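Glutathione peroxidase (Trypanosoma cruzi, PDB 3E0U) probably reduces peroxides as a thioredoxin-fold enzyme of the glutathione peroxidase family. Local coordinates at residues Ile125-Ser131 with Arg143-Gly147. Sequence-based numbering, arbitrary orientation.
With GOL (glycerol), chain C.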
ATOM      1  N   ILE A 125       1.818   1.772 -12.355  1.00 50.00           N
ATOM      2  CA  ILE A 125       1.222   0.705 -11.576  1.00 47.23           C
ATOM      3  C   ILE A 125       0.489  -0.078 -12.669  1.00 47.85           C
ATOM      4  O   ILE A 125      -0.078   0.531 -13.572  1.00 45.24           O
ATOM      5  CB  ILE A 125       0.252   1.213 -10.459  1.00 45.09           C
ATOM      6  CG1 ILE A 125       0.954   2.175  -9.483  1.00 45.92           C
ATOM      7  CG2 ILE A 125      -0.254   0.050  -9.665  1.00 44.06           C
ATOM      8  CD1 ILE A 125       1.931   1.467  -8.545  1.00 45.14           C
ATOM      9  N   LYS A 126       0.641  -1.412 -12.654  1.00 49.28           N
ATOM     10  CA  LYS A 126       0.093  -2.305 -13.678  1.00 48.37           C
ATOM     11  C   LYS A 126      -1.099  -3.111 -13.153  1.00 47.54           C
ATOM     12  O   LYS A 126      -2.057  -3.401 -13.909  1.00 46.56           O
ATOM     13  CB  LYS A 126       1.172  -3.292 -14.168  1.00 48.98           C
ATOM     14  CG  LYS A 126       2.029  -2.877 -15.337  1.00 49.64           C
ATOM     15  CD  LYS A 126       3.058  -1.832 -14.963  1.00 50.93           C
ATOM     16  CE  LYS A 126       4.246  -2.385 -14.174  1.00 51.09           C
ATOM     17  NZ  LYS A 126       5.330  -1.316 -14.018  1.00 50.11           N
ATOM     18  N   TRP A 127      -1.006  -3.536 -11.888  1.00 46.15           N
ATOM     19  CA  TRP A 127      -2.019  -4.411 -11.296  1.00 44.99           C
ATOM     20  C   TRP A 127      -2.654  -3.911  -9.990  1.00 45.12           C
ATOM     21  O   TRP A 127      -2.079  -3.121  -9.247  1.00 44.63           O
ATOM     22  CB  TRP A 127      -1.414  -5.820 -11.039  1.00 46.94           C
ATOM     23  CG  TRP A 127      -0.295  -6.258 -12.033  1.00 46.79           C
ATOM     24  CD1 TRP A 127       1.034  -6.456 -11.743  1.00 46.77           C
ATOM     25  CD2 TRP A 127      -0.433  -6.490 -13.437  1.00 46.61           C
ATOM     26  NE1 TRP A 127       1.716  -6.840 -12.878  1.00 47.65           N
ATOM     27  CE2 TRP A 127       0.846  -6.825 -13.936  1.00 46.95           C
ATOM     28  CE3 TRP A 127      -1.505  -6.418 -14.329  1.00 46.52           C
ATOM     29  CZ2 TRP A 127       1.076  -7.077 -15.282  1.00 46.89           C
ATOM     30  CZ3 TRP A 127      -1.265  -6.648 -15.671  1.00 46.92           C
ATOM     31  CH2 TRP A 127       0.007  -7.002 -16.131  1.00 46.95           C
ATOM     32  N   ASN A 128      -3.824  -4.448  -9.680  1.00 45.10           N
ATOM     33  CA  ASN A 128      -4.414  -4.235  -8.380  1.00 46.07           C
ATOM     34  C   ASN A 128      -3.632  -5.023  -7.342  1.00 44.94           C
ATOM     35  O   ASN A 128      -3.120  -6.089  -7.650  1.00 45.93           O
ATOM     36  CB  ASN A 128      -5.856  -4.725  -8.369  1.00 46.41           C
ATOM     37  CG  ASN A 128      -6.818  -3.705  -8.904  1.00 46.58           C
ATOM     38  OD1 ASN A 128      -6.596  -2.485  -8.795  1.00 47.50           O
ATOM     39  ND2 ASN A 128      -7.971  -4.188  -9.322  1.00 46.48           N
ATOM     40  N   PHE A 129      -3.579  -4.513  -6.114  1.00 43.39           N
ATOM     41  CA  PHE A 129      -2.925  -5.225  -5.007  1.00 42.98           C
ATOM     42  C   PHE A 129      -1.419  -5.365  -5.149  1.00 40.30           C
ATOM     43  O   PHE A 129      -0.819  -6.311  -4.645  1.00 36.53           O
ATOM     44  CB  PHE A 129      -3.599  -6.597  -4.724  1.00 45.10           C
ATOM     45  CG  PHE A 129      -4.879  -6.486  -3.937  1.00 44.16           C
ATOM     46  CD1 PHE A 129      -4.852  -6.198  -2.600  1.00 45.56           C
ATOM     47  CD2 PHE A 129      -6.093  -6.694  -4.535  1.00 45.60           C
ATOM     48  CE1 PHE A 129      -6.009  -5.948  -1.908  1.00 47.26           C
ATOM     49  CE2 PHE A 129      -7.262  -6.625  -3.801  1.00 46.28           C
ATOM     50  CZ  PHE A 129      -7.227  -6.258  -2.491  1.00 46.22           C
ATOM     51  N   THR A 130      -0.848  -4.449  -5.921  1.00 41.43           N
ATOM     52  CA  THR A 130       0.562  -4.157  -5.908  1.00 40.85           C
ATOM     53  C   THR A 130       0.758  -3.464  -4.582  1.00 37.80           C
ATOM     54  O   THR A 130      -0.086  -2.720  -4.121  1.00 41.99           O
ATOM     55  CB  THR A 130       0.943  -3.145  -7.012  1.00 40.46           C
ATOM     56  OG1 THR A 130       0.807  -3.763  -8.278  1.00 42.67           O
ATOM     57  CG2 THR A 130       2.396  -2.636  -6.860  1.00 41.52           C
ATOM     58  N   SER A 131       1.854  -3.765  -3.926  1.00 41.99           N
ATOM     59  CA  SER A 131       2.181  -3.132  -2.653  1.00 41.75           C
ATOM     60  C   SER A 131       3.646  -2.655  -2.590  1.00 41.14           C
ATOM     61  O   SER A 131       4.537  -3.098  -3.378  1.00 42.11           O
ATOM     62  CB  SER A 131       1.841  -4.029  -1.444  1.00 38.94           C
ATOM     63  OG  SER A 131       2.596  -5.240  -1.402  1.00 40.35           O
ATOM     64  N   ARG A 143       8.877  -3.225  -3.631  1.00 44.93           N
ATOM     65  CA  ARG A 143       7.639  -3.159  -4.385  1.00 46.47           C
ATOM     66  C   ARG A 143       7.209  -4.596  -4.662  1.00 48.81           C
ATOM     67  O   ARG A 143       8.011  -5.379  -5.148  1.00 49.33           O
ATOM     68  CB  ARG A 143       7.869  -2.424  -5.683  1.00 45.36           C
ATOM     69  CG  ARG A 143       6.638  -2.034  -6.462  1.00 41.22           C
ATOM     70  CD  ARG A 143       7.156  -1.624  -7.815  1.00 42.52           C
ATOM     71  NE  ARG A 143       6.127  -1.484  -8.823  1.00 42.23           N
ATOM     72  CZ  ARG A 143       5.873  -0.349  -9.480  1.00 44.02           C
ATOM     73  NH1 ARG A 143       6.721   0.702  -9.387  1.00 40.05           N
ATOM     74  NH2 ARG A 143       4.923  -0.362 -10.433  1.00 43.77           N
ATOM     75  N   PHE A 144       6.021  -4.999  -4.204  1.00 49.53           N
ATOM     76  CA  PHE A 144       5.597  -6.390  -4.453  1.00 49.15           C
ATOM     77  C   PHE A 144       4.501  -6.473  -5.482  1.00 49.38           C
ATOM     78  O   PHE A 144       3.676  -5.587  -5.565  1.00 51.44           O
ATOM     79  CB  PHE A 144       5.118  -7.085  -3.176  1.00 46.41           C
ATOM     80  CG  PHE A 144       6.155  -7.145  -2.095  1.00 46.70           C
ATOM     81  CD1 PHE A 144       6.223  -6.152  -1.124  1.00 46.59           C
ATOM     82  CD2 PHE A 144       7.055  -8.177  -2.043  1.00 44.92           C
ATOM     83  CE1 PHE A 144       7.071  -6.276  -0.055  1.00 45.18           C
ATOM     84  CE2 PHE A 144       7.974  -8.229  -1.032  1.00 46.24           C
ATOM     85  CZ  PHE A 144       7.986  -7.260  -0.047  1.00 44.92           C
ATOM     86  N   SER A 145       4.493  -7.565  -6.235  1.00 50.29           N
ATOM     87  CA  SER A 145       3.433  -7.874  -7.166  1.00 49.87           C
ATOM     88  C   SER A 145       2.293  -8.455  -6.356  1.00 49.73           C
ATOM     89  O   SER A 145       2.496  -8.834  -5.206  1.00 48.96           O
ATOM     90  CB  SER A 145       3.936  -8.924  -8.129  1.00 50.90           C
ATOM     91  OG  SER A 145       4.741  -9.828  -7.412  1.00 51.51           O
ATOM     92  N   PRO A 146       1.070  -8.448  -6.927  1.00 49.23           N
ATOM     93  CA  PRO A 146      -0.174  -8.924  -6.300  1.00 45.71           C
ATOM     94  C   PRO A 146      -0.134 -10.391  -5.886  1.00 44.24           C
ATOM     95  O   PRO A 146      -0.873 -10.811  -4.989  1.00 43.52           O
ATOM     96  CB  PRO A 146      -1.232  -8.735  -7.388  1.00 46.87           C
ATOM     97  CG  PRO A 146      -0.521  -8.306  -8.618  1.00 49.95           C
ATOM     98  CD  PRO A 146       0.850  -7.836  -8.251  1.00 50.27           C
ATOM     99  N   GLY A 147       0.767 -11.141  -6.504  1.00 42.54           N
ATOM    100  CA  GLY A 147       0.885 -12.579  -6.298  1.00 40.41           C
ATOM    101  C   GLY A 147       2.015 -12.934  -5.362  1.00 42.07           C
ATOM    102  O   GLY A 147       2.317 -14.117  -5.181  1.00 43.06           O
TER
HETATM  103  C1  GOL C 178       4.314  -5.290 -11.762  1.00 57.09           C
HETATM  104  O1  GOL C 178       4.564  -6.490 -11.060  1.00 57.56           O
HETATM  105  C2  GOL C 178       4.444  -4.168 -10.758  1.00 56.84           C
HETATM  106  O2  GOL C 178       5.796  -4.037 -10.400  1.00 58.87           O
HETATM  107  C3  GOL C 178       3.834  -2.889 -11.295  1.00 56.96           C
HETATM  108  O3  GOL C 178       2.513  -2.687 -10.764  1.00 57.77           O
HETATM  109  O   HOH W   1       1.283  -7.102  -3.257  1.00 33.83           O
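Two backbone hydrogen bonds join Ser131 and Phe144 as an antiparallel hydrogen-bonded pair: Ser131 N to Phe144 O, 3.1 Å, and Phe144 N to Ser131 O, a very short 2.5 Å. Past the pair the regular sheet bonding stops although the backbones stay close, and a water links them, donating to Phe129 O (2.6 Å) and Ser145 O (2.9 Å) and accepting from Ser131 OG (2.9 Å); serine, small and polar, can reach it. A glycerol, probably from crystallisation, bridges the segments: Lys126 N donates to its O3 (2.9 Å), and Arg143 NE makes a weak bond to its O2 (3.0 Å). Lys126 NZ and Arg143 NH2, like charges 3.7 Å apart, are reconciled by backbone carbonyls: Lys126 NZ bonds Ala124 O, while Arg143 bonds Ile116 O and Lys123 O.

Trp127 to Thr130 form a type II turn, with Phe129 at positive phi. Pro146, which lacks an amide hydrogen and so cannot continue the strand pairing, packs against this turn instead, its CG 3.6 Å from Trp127 CB and its CA making a CA-H...O contact with Phe129 O (3.2 Å).

Ser131 and Phe144 pair at the open end of the thioredoxin-fold hairpin of strands 131-134 and 140-144, the latter at the sheet's edge. Strand 28-33 flanks 131-134 on the side away from 140-144; its Asn32 bonds Trp127 O and the Phe129 backbone. Asn128 lies about 8 Å, side chain to side chain, from Cys37, the predicted active-site residue, and Ile125 packs on helix 107-115.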